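Metalloregulator ScaR (Streptococcus gordonii, PDB 3HRS) is a manganese-responsive transcriptional regulator of the DtxR/MntR family, a homodimer that probably binds DNA as a repressor when activated by the metal. Local coordinates at residues Asn3-Leu8 against Leu65-Asp70; Lys9-Leu14 against Glu39-Leu44; Phe81-Leu86 against Glu91-Glu96; Leu60-Leu65 against Gly132-Glu137. All blocks are in the same frame, centred on the assembly; numbering follows the deposited sequence.

How the contacts relate
Helix 4-13 serves contacts 1 and 2, whose centres lie about 8 Å apart: contact 1 sets it against helix 62-84, contact 2 against helix 34-46. Both also reach the same sulfate ion. Contact 4 uses the start of helix 62-84, shares Leu65 with contact 1 and lies about 9 Å from it between centres, and the two touch. Contact 3 stands apart at the far end of helix 62-84, with its centre about 22 Å from that of contact 1. It alone adjoins the metal-binding residues Glu79 and His124, the other three lying away from the metal site.

Contact 1 of 4, residues Asn3-Leu8 against Leu65-Asp70. With SO4 (sulfate ion), chain E.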
loop_
_atom_site.group_PDB
_atom_site.type_symbol
_atom_site.label_atom_id
_atom_site.label_comp_id
_atom_site.label_asym_id
_atom_site.label_seq_id
_atom_site.Cartn_x
_atom_site.Cartn_y
_atom_site.Cartn_z
ATOM N N ASN A 3 11.123 7.266 -12.911
ATOM C CA ASN A 3 10.634 6.399 -13.966
ATOM C C ASN A 3 9.905 7.217 -15.019
ATOM O O ASN A 3 9.681 8.417 -14.842
ATOM C CB ASN A 3 9.691 5.344 -13.391
ATOM C CG ASN A 3 8.698 5.924 -12.393
ATOM O OD1 ASN A 3 8.216 7.047 -12.558
ATOM N ND2 ASN A 3 8.390 5.158 -11.346
ATOM N N LYS A 4 9.522 6.570 -16.114
ATOM C CA LYS A 4 8.898 7.294 -17.217
ATOM C C LYS A 4 7.588 7.950 -16.785
ATOM O O LYS A 4 7.142 8.925 -17.385
ATOM C CB LYS A 4 8.716 6.410 -18.472
ATOM C CG LYS A 4 7.670 5.297 -18.396
ATOM C CD LYS A 4 7.641 4.564 -19.734
ATOM C CE LYS A 4 7.191 3.102 -19.612
ATOM N NZ LYS A 4 5.708 2.931 -19.515
ATOM N N GLU A 5 6.976 7.425 -15.735
ATOM C CA GLU A 5 5.723 7.994 -15.283
ATOM C C GLU A 5 5.972 9.374 -14.678
ATOM O O GLU A 5 5.145 10.276 -14.816
ATOM C CB GLU A 5 5.012 7.050 -14.313
ATOM C CG GLU A 5 4.575 5.727 -14.954
ATOM C CD GLU A 5 4.030 4.717 -13.948
ATOM O OE1 GLU A 5 3.051 5.034 -13.228
ATOM O OE2 GLU A 5 4.583 3.595 -13.891
ATOM N N ASP A 6 7.129 9.551 -14.043
ATOM C CA ASP A 6 7.461 10.827 -13.407
ATOM C C ASP A 6 7.806 11.856 -14.454
ATOM O O ASP A 6 7.669 13.049 -14.239
ATOM C CB ASP A 6 8.647 10.682 -12.464
ATOM C CG ASP A 6 8.365 9.759 -11.321
ATOM O OD1 ASP A 6 9.313 9.076 -10.885
ATOM O OD2 ASP A 6 7.201 9.713 -10.863
ATOM N N TYR A 7 8.278 11.387 -15.592
ATOM C CA TYR A 7 8.579 12.294 -16.675
ATOM C C TYR A 7 7.285 12.771 -17.329
ATOM O O TYR A 7 7.108 13.962 -17.562
ATOM C CB TYR A 7 9.482 11.605 -17.695
ATOM C CG TYR A 7 10.957 11.698 -17.389
ATOM C CD1 TYR A 7 11.595 10.718 -16.652
ATOM C CD2 TYR A 7 11.712 12.756 -17.863
ATOM C CE1 TYR A 7 12.952 10.800 -16.383
ATOM C CE2 TYR A 7 13.060 12.847 -17.602
ATOM C CZ TYR A 7 13.678 11.870 -16.860
ATOM O OH TYR A 7 15.028 11.966 -16.604
ATOM N N LEU A 8 6.385 11.836 -17.626
ATOM C CA LEU A 8 5.135 12.159 -18.307
ATOM C C LEU A 8 4.332 13.122 -17.476
ATOM O O LEU A 8 3.698 14.019 -18.029
ATOM C CB LEU A 8 4.276 10.920 -18.578
ATOM C CG LEU A 8 4.253 10.352 -19.999
ATOM C CD1 LEU A 8 2.961 9.590 -20.178
ATOM C CD2 LEU A 8 4.374 11.440 -21.065
ATOM N N LEU A 65 -1.752 10.554 -22.708
ATOM C CA LEU A 65 -2.816 11.036 -21.852
ATOM C C LEU A 65 -3.475 9.921 -21.042
ATOM O O LEU A 65 -3.762 10.077 -19.849
ATOM C CB LEU A 65 -3.878 11.746 -22.685
ATOM C CG LEU A 65 -3.594 13.245 -22.871
ATOM C CD1 LEU A 65 -2.173 13.570 -22.424
ATOM C CD2 LEU A 65 -3.817 13.679 -24.318
ATOM N N LYS A 66 -3.729 8.791 -21.675
ATOM C CA LYS A 66 -4.381 7.738 -20.946
ATOM C C LYS A 66 -3.496 7.315 -19.763
ATOM O O LYS A 66 -4.009 6.975 -18.682
ATOM C CB LYS A 66 -4.721 6.565 -21.868
ATOM C CG LYS A 66 -6.156 6.624 -22.421
ATOM C CD LYS A 66 -6.495 5.340 -23.219
ATOM C CE LYS A 66 -7.977 5.297 -23.613
ATOM N NZ LYS A 66 -8.570 6.686 -23.739
ATOM N N LEU A 67 -2.175 7.378 -19.949
ATOM C CA LEU A 67 -1.240 7.008 -18.885
ATOM C C LEU A 67 -1.214 8.059 -17.807
ATOM O O LEU A 67 -1.252 7.735 -16.616
ATOM C CB LEU A 67 0.166 6.918 -19.404
ATOM C CG LEU A 67 1.083 5.808 -18.905
ATOM C CD1 LEU A 67 2.408 6.477 -18.643
ATOM C CD2 LEU A 67 0.616 5.115 -17.649
ATOM N N VAL A 68 -1.097 9.314 -18.233
ATOM C CA VAL A 68 -1.074 10.445 -17.317
ATOM C C VAL A 68 -2.263 10.327 -16.392
ATOM O O VAL A 68 -2.130 10.476 -15.190
ATOM C CB VAL A 68 -1.123 11.808 -18.069
ATOM C CG1 VAL A 68 -1.541 12.940 -17.121
ATOM C CG2 VAL A 68 0.234 12.120 -18.697
ATOM N N SER A 69 -3.418 10.035 -16.979
ATOM C CA SER A 69 -4.662 9.853 -16.246
ATOM C C SER A 69 -4.518 8.796 -15.146
ATOM O O SER A 69 -4.789 9.071 -13.977
ATOM C CB SER A 69 -5.781 9.504 -17.231
ATOM O OG SER A 69 -6.983 9.161 -16.587
ATOM N N ASP A 70 -4.069 7.597 -15.496
ATOM C CA ASP A 70 -3.770 6.605 -14.454
ATOM C C ASP A 70 -2.907 7.114 -13.310
ATOM O O ASP A 70 -3.200 6.837 -12.150
ATOM C CB ASP A 70 -3.100 5.368 -15.033
ATOM C CG ASP A 70 -4.098 4.330 -15.461
ATOM O OD1 ASP A 70 -3.745 3.135 -15.409
ATOM O OD2 ASP A 70 -5.230 4.693 -15.844
HETATM S S SO4 E . 9.884 2.346 -15.647
HETATM O O1 SO4 E . 9.291 2.648 -14.344
HETATM O O2 SO4 E . 10.650 3.484 -16.159
HETATM O O3 SO4 E . 10.786 1.206 -15.506
HETATM O O4 SO4 E . 8.809 2.002 -16.576
#
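Leu8 and Leu67 meet where helix 4-13, the first helix of the winged-helix DNA-binding region, crosses helix 62-84, the long helix of the metal-binding and dimerisation region. The two short helical segments run nearly perpendicular, at 102° between their N-to-C directions, and their axes come within 9.9 Å.

The contact between them is apolar. The leucine side chains cross at about a right angle, CD1 of Leu8 lying 3.5 Å from CD1 of Leu67. That same Leu8 methyl also approaches Val68 CG2, at 4.0 Å. With CG1 of Val68 anti to the backbone N (chi1 162°), CG2 is the branch left to meet Leu8. CG of Glu5 also comes to 4.3 Å from CD1 of Leu67, and Leu60 of strand 57-60 touches both Leu8 and Val68.

No hydrogen bond joins the two segments. At the beginning of helix 4-13, Asn3 occupies the N-cap position. Asn3 N donates to Asp6 OD1 over 3.3 Å, meeting the oxygen from above the carboxylate plane. A sulfate, probably from the crystallisation liquor, sits by this N-terminal turn, and Lys4 N donates to its O2 at 3.3 Å with an N-H...O angle of 162°.

Contact 2 of 4, residues Lys9-Leu14 against Glu39-Leu44; sequences KCLYEL and EMMKKL. With SO4 (sulfate ion), chain E.
Leu11 holds CG anti to its carbonyl carbon (chi1 -68°), and Met41 starts the same way but then bends at chi2 (-59°) and chi3 (93°), a fold that turns its terminal methyl to the facing helix. The two side chains reach toward each other tip to tip. CD1 of Leu11 lies 3.9 Å from CE of Met41, with the sulfur SD of Met41 only slightly farther from that methyl, at 4.1 Å. Leu44, one helical turn after Met41, brings CD2 to the same Leu11 CD1, also at 4.1 Å. A single leucine methyl therefore meets both residues.

The backbones remain well separated, Leu11 CA and Met41 CA being 10.3 Å apart, and side-chain ends make the junction. All three residues are buried in the core of the winged helix-turn-helix, where helix 4-13 packs against helix 34-46, by family topology the recognition helix, which follows helix 23-30. Ile26 of helix 23-30 touches Leu11, and Tyr7 of helix 4-13 touches Met41, extending this apolar core.

Lys43 behaves differently. Its chain is extended throughout, with CG anti to the backbone N, and carries the ammonium to the sulfate ion, where NZ makes a weak hydrogen bond to O2 at 3.4 Å.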
loop_
_atom_site.group_PDB
_atom_site.type_symbol
_atom_site.label_atom_id
_atom_site.label_comp_id
_atom_site.label_asym_id
_atom_site.label_seq_id
_atom_site.Cartn_x
_atom_site.Cartn_y
_atom_site.Cartn_z
ATOM N N LYS A 9 4.335 12.936 -16.153
ATOM C CA LYS A 9 3.620 13.869 -15.290
ATOM C C LYS A 9 4.215 15.250 -15.551
ATOM O O LYS A 9 3.508 16.174 -15.959
ATOM C CB LYS A 9 3.757 13.495 -13.821
ATOM C CG LYS A 9 2.562 13.876 -12.962
ATOM C CD LYS A 9 2.691 15.272 -12.359
ATOM C CE LYS A 9 3.408 15.235 -11.013
ATOM N NZ LYS A 9 2.552 14.810 -9.855
ATOM N N CYS A 10 5.524 15.365 -15.337
ATOM C CA CYS A 10 6.249 16.603 -15.583
ATOM C C CYS A 10 5.869 17.236 -16.934
ATOM O O CYS A 10 5.220 18.273 -16.991
ATOM C CB CYS A 10 7.755 16.344 -15.498
ATOM S SG CYS A 10 8.790 17.667 -16.169
ATOM N N LEU A 11 6.268 16.594 -18.015
ATOM C CA LEU A 11 5.933 17.054 -19.349
ATOM C C LEU A 11 4.483 17.463 -19.469
ATOM O O LEU A 11 4.145 18.381 -20.213
ATOM C CB LEU A 11 6.201 15.929 -20.344
ATOM C CG LEU A 11 7.691 15.683 -20.446
ATOM C CD1 LEU A 11 7.941 14.281 -20.929
ATOM C CD2 LEU A 11 8.255 16.711 -21.393
ATOM N N TYR A 12 3.618 16.741 -18.772
ATOM C CA TYR A 12 2.197 16.968 -18.905
ATOM C C TYR A 12 1.869 18.333 -18.354
ATOM O O TYR A 12 1.272 19.151 -19.047
ATOM C CB TYR A 12 1.410 15.915 -18.150
ATOM C CG TYR A 12 -0.057 16.225 -18.096
ATOM C CD1 TYR A 12 -0.659 16.686 -16.914
ATOM C CD2 TYR A 12 -0.845 16.083 -19.232
ATOM C CE1 TYR A 12 -2.009 16.975 -16.872
ATOM C CE2 TYR A 12 -2.192 16.376 -19.201
ATOM C CZ TYR A 12 -2.774 16.818 -18.024
ATOM O OH TYR A 12 -4.121 17.103 -18.029
ATOM N N GLU A 13 2.267 18.575 -17.106
ATOM C CA GLU A 13 2.061 19.874 -16.483
ATOM C C GLU A 13 2.932 20.944 -17.130
ATOM O O GLU A 13 2.582 22.126 -17.123
ATOM C CB GLU A 13 2.272 19.826 -14.956
ATOM C CG GLU A 13 3.497 19.076 -14.469
ATOM C CD GLU A 13 3.361 18.645 -13.003
ATOM O OE1 GLU A 13 2.217 18.651 -12.489
ATOM O OE2 GLU A 13 4.388 18.303 -12.369
ATOM N N LEU A 14 4.052 20.526 -17.705
ATOM C CA LEU A 14 4.969 21.465 -18.344
ATOM C C LEU A 14 4.361 22.050 -19.609
ATOM O O LEU A 14 4.946 22.925 -20.244
ATOM C CB LEU A 14 6.296 20.787 -18.673
ATOM C CG LEU A 14 7.476 21.717 -18.909
ATOM C CD1 LEU A 14 7.308 22.943 -18.062
ATOM C CD2 LEU A 14 8.779 21.020 -18.577
ATOM N N GLU A 39 17.920 10.263 -23.085
ATOM C CA GLU A 39 17.664 8.832 -23.035
ATOM C C GLU A 39 16.208 8.493 -22.726
ATOM O O GLU A 39 15.677 7.500 -23.219
ATOM C CB GLU A 39 18.601 8.155 -22.031
ATOM C CG GLU A 39 19.859 7.602 -22.682
ATOM C CD GLU A 39 19.532 6.600 -23.786
ATOM O OE1 GLU A 39 19.664 6.962 -24.979
ATOM O OE2 GLU A 39 19.129 5.454 -23.460
ATOM N N MET A 40 15.569 9.324 -21.915
ATOM C CA MET A 40 14.196 9.079 -21.492
ATOM C C MET A 40 13.225 9.431 -22.616
ATOM O O MET A 40 12.347 8.649 -22.959
ATOM C CB MET A 40 13.900 9.884 -20.226
ATOM C CG MET A 40 12.527 9.684 -19.630
ATOM S SD MET A 40 12.173 7.996 -19.129
ATOM C CE MET A 40 11.035 7.567 -20.418
ATOM N N MET A 41 13.392 10.612 -23.196
ATOM C CA MET A 41 12.583 10.995 -24.340
ATOM C C MET A 41 12.657 9.932 -25.443
ATOM O O MET A 41 11.626 9.544 -25.995
ATOM C CB MET A 41 13.006 12.367 -24.872
ATOM C CG MET A 41 12.926 13.499 -23.859
ATOM S SD MET A 41 11.267 13.739 -23.196
ATOM C CE MET A 41 11.371 12.718 -21.744
ATOM N N LYS A 42 13.860 9.456 -25.764
ATOM C CA LYS A 42 13.998 8.385 -26.754
ATOM C C LYS A 42 12.996 7.271 -26.454
ATOM O O LYS A 42 12.246 6.838 -27.349
ATOM C CB LYS A 42 15.422 7.808 -26.787
ATOM C CG LYS A 42 16.318 8.338 -27.920
ATOM C CD LYS A 42 17.404 7.308 -28.308
ATOM C CE LYS A 42 18.008 7.584 -29.703
ATOM N NZ LYS A 42 18.891 6.477 -30.203
ATOM N N LYS A 43 12.985 6.832 -25.191
ATOM C CA LYS A 43 12.105 5.759 -24.725
ATOM C C LYS A 43 10.639 6.183 -24.832
ATOM O O LYS A 43 9.804 5.442 -25.387
ATOM C CB LYS A 43 12.447 5.373 -23.278
ATOM C CG LYS A 43 11.576 4.258 -22.681
ATOM C CD LYS A 43 12.035 3.884 -21.269
ATOM C CE LYS A 43 11.195 2.748 -20.661
ATOM N NZ LYS A 43 11.602 2.421 -19.252
ATOM N N LEU A 44 10.345 7.375 -24.297
ATOM C CA LEU A 44 9.022 7.994 -24.397
ATOM C C LEU A 44 8.567 8.129 -25.855
ATOM O O LEU A 44 7.420 7.812 -26.177
ATOM C CB LEU A 44 8.995 9.351 -23.680
ATOM C CG LEU A 44 8.304 9.428 -22.313
ATOM C CD1 LEU A 44 8.030 8.067 -21.696
ATOM C CD2 LEU A 44 9.057 10.306 -21.331
HETATM S S SO4 E . 9.884 2.346 -15.647
HETATM O O1 SO4 E . 9.291 2.648 -14.344
HETATM O O2 SO4 E . 10.650 3.484 -16.159
HETATM O O3 SO4 E . 10.786 1.206 -15.506
HETATM O O4 SO4 E . 8.809 2.002 -16.576
#

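Contact 3 of 4, residues Phe81-Leu86 against Glu91-Glu96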
loop_
_atom_site.group_PDB
_atom_site.type_symbol
_atom_site.label_atom_id
_atom_site.label_comp_id
_atom_site.label_asym_id
_atom_site.label_seq_id
_atom_site.Cartn_x
_atom_site.Cartn_y
_atom_site.Cartn_z
ATOM N N PHE A 81 -7.356 8.340 0.200
ATOM C CA PHE A 81 -7.392 7.268 1.189
ATOM C C PHE A 81 -6.587 7.651 2.435
ATOM O O PHE A 81 -7.076 7.533 3.534
ATOM C CB PHE A 81 -6.921 5.921 0.605
ATOM C CG PHE A 81 -6.744 4.825 1.636
ATOM C CD1 PHE A 81 -7.842 4.160 2.163
ATOM C CD2 PHE A 81 -5.471 4.441 2.056
ATOM C CE1 PHE A 81 -7.672 3.123 3.098
ATOM C CE2 PHE A 81 -5.289 3.401 2.985
ATOM C CZ PHE A 81 -6.385 2.743 3.507
ATOM N N LEU A 82 -5.358 8.114 2.253
ATOM C CA LEU A 82 -4.478 8.384 3.378
ATOM C C LEU A 82 -5.023 9.425 4.333
ATOM O O LEU A 82 -4.967 9.243 5.564
ATOM C CB LEU A 82 -3.084 8.789 2.911
ATOM C CG LEU A 82 -2.397 7.618 2.202
ATOM C CD1 LEU A 82 -0.923 7.911 2.011
ATOM C CD2 LEU A 82 -2.613 6.326 2.999
ATOM N N VAL A 83 -5.552 10.518 3.790
ATOM C CA VAL A 83 -6.007 11.573 4.679
ATOM C C VAL A 83 -7.380 11.300 5.277
ATOM O O VAL A 83 -7.557 11.450 6.483
ATOM C CB VAL A 83 -5.868 13.003 4.094
ATOM C CG1 VAL A 83 -5.465 12.963 2.648
ATOM C CG2 VAL A 83 -7.145 13.815 4.312
ATOM N N HIS A 84 -8.338 10.869 4.472
ATOM C CA HIS A 84 -9.665 10.548 5.017
ATOM C C HIS A 84 -9.808 9.271 5.858
ATOM O O HIS A 84 -10.602 9.208 6.803
ATOM C CB HIS A 84 -10.692 10.540 3.919
ATOM C CG HIS A 84 -10.990 11.901 3.395
ATOM N ND1 HIS A 84 -12.090 12.178 2.609
ATOM C CD2 HIS A 84 -10.337 13.078 3.560
ATOM C CE1 HIS A 84 -12.107 13.463 2.311
ATOM N NE2 HIS A 84 -11.052 14.031 2.876
ATOM N N HIS A 85 -9.069 8.242 5.522
ATOM C CA HIS A 85 -9.291 6.978 6.211
ATOM C C HIS A 85 -8.283 6.844 7.314
ATOM O O HIS A 85 -8.650 6.439 8.409
ATOM C CB HIS A 85 -9.244 5.780 5.244
ATOM C CG HIS A 85 -10.500 5.616 4.453
ATOM N ND1 HIS A 85 -11.094 4.387 4.235
ATOM C CD2 HIS A 85 -11.295 6.531 3.848
ATOM C CE1 HIS A 85 -12.197 4.552 3.521
ATOM N NE2 HIS A 85 -12.342 5.843 3.273
ATOM N N LEU A 86 -7.030 7.219 7.048
ATOM C CA LEU A 86 -5.957 7.001 8.022
ATOM C C LEU A 86 -5.531 8.256 8.779
ATOM O O LEU A 86 -4.589 8.218 9.562
ATOM C CB LEU A 86 -4.750 6.368 7.338
ATOM C CG LEU A 86 -5.072 5.096 6.529
ATOM C CD1 LEU A 86 -3.786 4.377 6.121
ATOM C CD2 LEU A 86 -5.977 4.155 7.327
ATOM N N GLU A 91 2.669 16.350 6.289
ATOM C CA GLU A 91 4.035 15.855 6.430
ATOM C C GLU A 91 4.094 14.339 6.251
ATOM O O GLU A 91 4.933 13.821 5.527
ATOM C CB GLU A 91 4.617 16.255 7.786
ATOM C CG GLU A 91 6.141 16.307 7.803
ATOM C CD GLU A 91 6.688 16.936 9.075
ATOM O OE1 GLU A 91 6.582 16.299 10.149
ATOM O OE2 GLU A 91 7.227 18.066 9.001
ATOM N N GLU A 92 3.193 13.631 6.918
ATOM C CA GLU A 92 3.133 12.185 6.790
ATOM C C GLU A 92 2.987 11.797 5.320
ATOM O O GLU A 92 3.686 10.909 4.816
ATOM C CB GLU A 92 1.982 11.622 7.634
ATOM C CG GLU A 92 2.227 11.751 9.139
ATOM C CD GLU A 92 0.978 11.568 9.987
ATOM O OE1 GLU A 92 1.119 11.283 11.197
ATOM O OE2 GLU A 92 -0.145 11.714 9.461
ATOM N N ILE A 93 2.082 12.469 4.629
ATOM C CA ILE A 93 1.829 12.154 3.231
ATOM C C ILE A 93 3.071 12.373 2.390
ATOM O O ILE A 93 3.406 11.559 1.541
ATOM C CB ILE A 93 0.675 12.974 2.674
ATOM C CG1 ILE A 93 -0.640 12.371 3.164
ATOM C CG2 ILE A 93 0.713 12.960 1.175
ATOM C CD1 ILE A 93 -1.862 13.142 2.746
ATOM N N HIS A 94 3.764 13.467 2.659
ATOM C CA HIS A 94 5.041 13.759 2.020
ATOM C C HIS A 94 6.111 12.686 2.242
ATOM O O HIS A 94 6.977 12.480 1.402
ATOM C CB HIS A 94 5.569 15.094 2.531
ATOM C CG HIS A 94 6.932 15.428 2.023
ATOM N ND1 HIS A 94 7.188 15.662 0.689
ATOM C CD2 HIS A 94 8.117 15.562 2.665
ATOM C CE1 HIS A 94 8.473 15.927 0.530
ATOM N NE2 HIS A 94 9.060 15.868 1.713
ATOM N N GLU A 95 6.066 12.011 3.380
ATOM C CA GLU A 95 7.075 11.012 3.698
ATOM C C GLU A 95 6.728 9.642 3.130
ATOM O O GLU A 95 7.612 8.817 2.938
ATOM C CB GLU A 95 7.275 10.909 5.218
ATOM C CG GLU A 95 7.968 12.126 5.839
ATOM C CD GLU A 95 7.628 12.335 7.316
ATOM O OE1 GLU A 95 6.766 11.599 7.847
ATOM O OE2 GLU A 95 8.220 13.246 7.941
ATOM N N GLU A 96 5.448 9.404 2.851
ATOM C CA GLU A 96 4.986 8.050 2.541
ATOM C C GLU A 96 4.315 7.850 1.185
ATOM O O GLU A 96 4.536 6.828 0.528
ATOM C CB GLU A 96 4.056 7.547 3.645
ATOM C CG GLU A 96 4.751 7.350 4.970
ATOM C CD GLU A 96 3.806 6.903 6.059
ATOM O OE1 GLU A 96 3.248 5.798 5.933
ATOM O OE2 GLU A 96 3.624 7.661 7.039
#
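Val83 and Ile93 cross at a slant between helix 62-84 and helix 90-101, two consecutive helices of the metal-binding and dimerisation region, joined by a short connection. The ends of the two side chains do the touching: Val83 CG1 lies 3.6 Å from Ile93 CD1. Ile93 reaches this position with CG1 beside its own backbone N (chi1 -77°) and CD1 continuing outward in an extended chain (chi2 177°).

Leu82, the neighbour of Val83, meets Ile93 nearer the backbone, with its CB 4.3 Å from CG1 of the isoleucine. Ile93 thus spans two adjacent residues of helix 62-84, its CG1 facing Leu82 and its CD1 facing Val83. Leu82 CA and Ile93 CA are 7.3 Å apart, and Tyr88 of the connection touches both side chains.

The setting combines metal site and dimer interface. The side chain of Ile93 lies about 4 Å from that of Glu79, and about 6 Å from that of His124; both are zinc ligands in a structure of this protein, although no metal is bound to this chain. At the dimer interface, Phe81 meets Phe81 of the second subunit with ring planes at about 45°. Glu96 OE1 is hydrogen-bonded both to Tyr88 OH and to Ser105 OG of the second subunit.

Contact 4 of 4, residues Leu60-Leu65 against Gly132-Glu137; sequences LTDLGL and GELLVE
This is a small surface contact, apolar with one water bridge, between the first turn of helix 62-84 and the loop 132-137, which lies between helix 106-115 and strand 150-157. Leu65 and Leu134 carry it. Both point toward the facing segment, and CD2 of Leu134 rests 4.3 Å from CB of Leu65. The same methyl comes within 4.4 Å of Asp62 OD2.

A water joins the backbones: it donates to Leu65 O at 2.8 Å and accepts a weak bond from Leu135 N at 3.2 Å. The helix begins with Thr61 as N-cap, its OG1 accepting from Gly64 N at 2.9 Å and 166°. On the loop side, Glu137 OE2 forms a salt bridge with Arg76 farther along helix 62-84, while Glu133 O is hydrogen-bonded to Ser69 OG.

With one loose methyl contact and a water between the main chains, residues 60-65 and 132-137 are joined lightly, and direct polar bonds to the loop come from later turns of the helix.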
loop_
_atom_site.group_PDB
_atom_site.type_symbol
_atom_site.label_atom_id
_atom_site.label_comp_id
_atom_site.label_asym_id
_atom_site.label_seq_id
_atom_site.Cartn_x
_atom_site.Cartn_y
_atom_site.Cartn_z
ATOM N N LEU A 60 1.473 15.071 -26.385
ATOM C CA LEU A 60 1.156 13.730 -25.917
ATOM C C LEU A 60 0.151 13.041 -26.831
ATOM O O LEU A 60 -0.769 13.668 -27.393
ATOM C CB LEU A 60 0.656 13.734 -24.479
ATOM C CG LEU A 60 1.802 13.813 -23.476
ATOM C CD1 LEU A 60 2.434 15.180 -23.575
ATOM C CD2 LEU A 60 1.321 13.561 -22.065
ATOM N N THR A 61 0.347 11.737 -26.970
ATOM C CA THR A 61 -0.521 10.918 -27.774
ATOM C C THR A 61 -1.683 10.488 -26.908
ATOM O O THR A 61 -1.621 10.653 -25.691
ATOM C CB THR A 61 0.230 9.667 -28.250
ATOM O OG1 THR A 61 0.438 8.806 -27.133
ATOM C CG2 THR A 61 1.581 10.067 -28.822
ATOM N N ASP A 62 -2.736 9.940 -27.512
ATOM C CA ASP A 62 -3.791 9.376 -26.699
ATOM C C ASP A 62 -3.216 8.361 -25.688
ATOM O O ASP A 62 -3.541 8.399 -24.497
ATOM C CB ASP A 62 -4.925 8.782 -27.531
ATOM C CG ASP A 62 -6.080 8.278 -26.660
ATOM O OD1 ASP A 62 -5.956 7.146 -26.109
ATOM O OD2 ASP A 62 -7.095 9.015 -26.516
ATOM N N LEU A 63 -2.339 7.476 -26.125
ATOM C CA LEU A 63 -1.763 6.541 -25.146
ATOM C C LEU A 63 -1.079 7.307 -24.000
ATOM O O LEU A 63 -1.228 6.935 -22.827
ATOM C CB LEU A 63 -0.787 5.569 -25.795
ATOM C CG LEU A 63 -0.362 4.359 -24.982
ATOM C CD1 LEU A 63 -1.346 3.224 -25.215
ATOM C CD2 LEU A 63 1.023 3.926 -25.373
ATOM N N GLY A 64 -0.364 8.386 -24.330
ATOM C CA GLY A 64 0.225 9.244 -23.308
ATOM C C GLY A 64 -0.756 9.794 -22.256
ATOM O O GLY A 64 -0.604 9.543 -21.061
ATOM N N LEU A 65 -1.752 10.554 -22.708
ATOM C CA LEU A 65 -2.816 11.036 -21.852
ATOM C C LEU A 65 -3.475 9.921 -21.042
ATOM O O LEU A 65 -3.762 10.077 -19.849
ATOM C CB LEU A 65 -3.878 11.746 -22.685
ATOM C CG LEU A 65 -3.594 13.245 -22.871
ATOM C CD1 LEU A 65 -2.173 13.570 -22.424
ATOM C CD2 LEU A 65 -3.817 13.679 -24.318
ATOM N N GLY A 132 -9.612 4.936 -17.353
ATOM C CA GLY A 132 -9.702 5.112 -18.795
ATOM C C GLY A 132 -10.202 6.449 -19.365
ATOM O O GLY A 132 -9.954 6.762 -20.513
ATOM N N GLU A 133 -10.926 7.234 -18.588
ATOM C CA GLU A 133 -11.326 8.553 -19.045
ATOM C C GLU A 133 -10.137 9.518 -18.877
ATOM O O GLU A 133 -9.138 9.195 -18.230
ATOM C CB GLU A 133 -12.595 9.014 -18.306
ATOM C CG GLU A 133 -12.758 10.531 -18.095
ATOM C CD GLU A 133 -13.612 10.873 -16.862
ATOM O OE1 GLU A 133 -14.102 12.023 -16.774
ATOM O OE2 GLU A 133 -13.784 9.998 -15.980
ATOM N N LEU A 134 -10.225 10.696 -19.479
ATOM C CA LEU A 134 -9.062 11.562 -19.543
ATOM C C LEU A 134 -9.098 12.669 -18.513
ATOM O O LEU A 134 -10.113 13.345 -18.339
ATOM C CB LEU A 134 -8.910 12.148 -20.945
ATOM C CG LEU A 134 -8.213 11.208 -21.934
ATOM C CD1 LEU A 134 -8.935 9.869 -22.002
ATOM C CD2 LEU A 134 -8.083 11.838 -23.326
ATOM N N LEU A 135 -7.974 12.861 -17.838
ATOM C CA LEU A 135 -7.867 13.970 -16.909
ATOM C C LEU A 135 -8.398 15.262 -17.528
ATOM O O LEU A 135 -7.869 15.750 -18.542
ATOM C CB LEU A 135 -6.425 14.154 -16.425
ATOM C CG LEU A 135 -6.289 15.235 -15.342
ATOM C CD1 LEU A 135 -7.572 15.259 -14.547
ATOM C CD2 LEU A 135 -5.051 15.015 -14.443
ATOM N N VAL A 136 -9.443 15.799 -16.900
ATOM C CA VAL A 136 -10.024 17.082 -17.274
ATOM C C VAL A 136 -10.335 17.810 -15.985
ATOM O O VAL A 136 -11.373 17.567 -15.360
ATOM C CB VAL A 136 -11.341 16.898 -18.055
ATOM C CG1 VAL A 136 -12.077 18.224 -18.217
ATOM C CG2 VAL A 136 -11.082 16.272 -19.386
ATOM N N GLU A 137 -9.441 18.703 -15.581
ATOM C CA GLU A 137 -9.581 19.356 -14.285
ATOM C C GLU A 137 -10.866 20.160 -14.112
ATOM O O GLU A 137 -11.235 20.918 -14.977
ATOM C CB GLU A 137 -8.356 20.210 -13.970
ATOM C CG GLU A 137 -7.058 19.415 -14.075
ATOM C CD GLU A 137 -6.611 18.771 -12.772
ATOM O OE1 GLU A 137 -5.439 18.338 -12.713
ATOM O OE2 GLU A 137 -7.401 18.699 -11.810
HETATM O O HOH W 1 -5.044 12.426 -19.154
#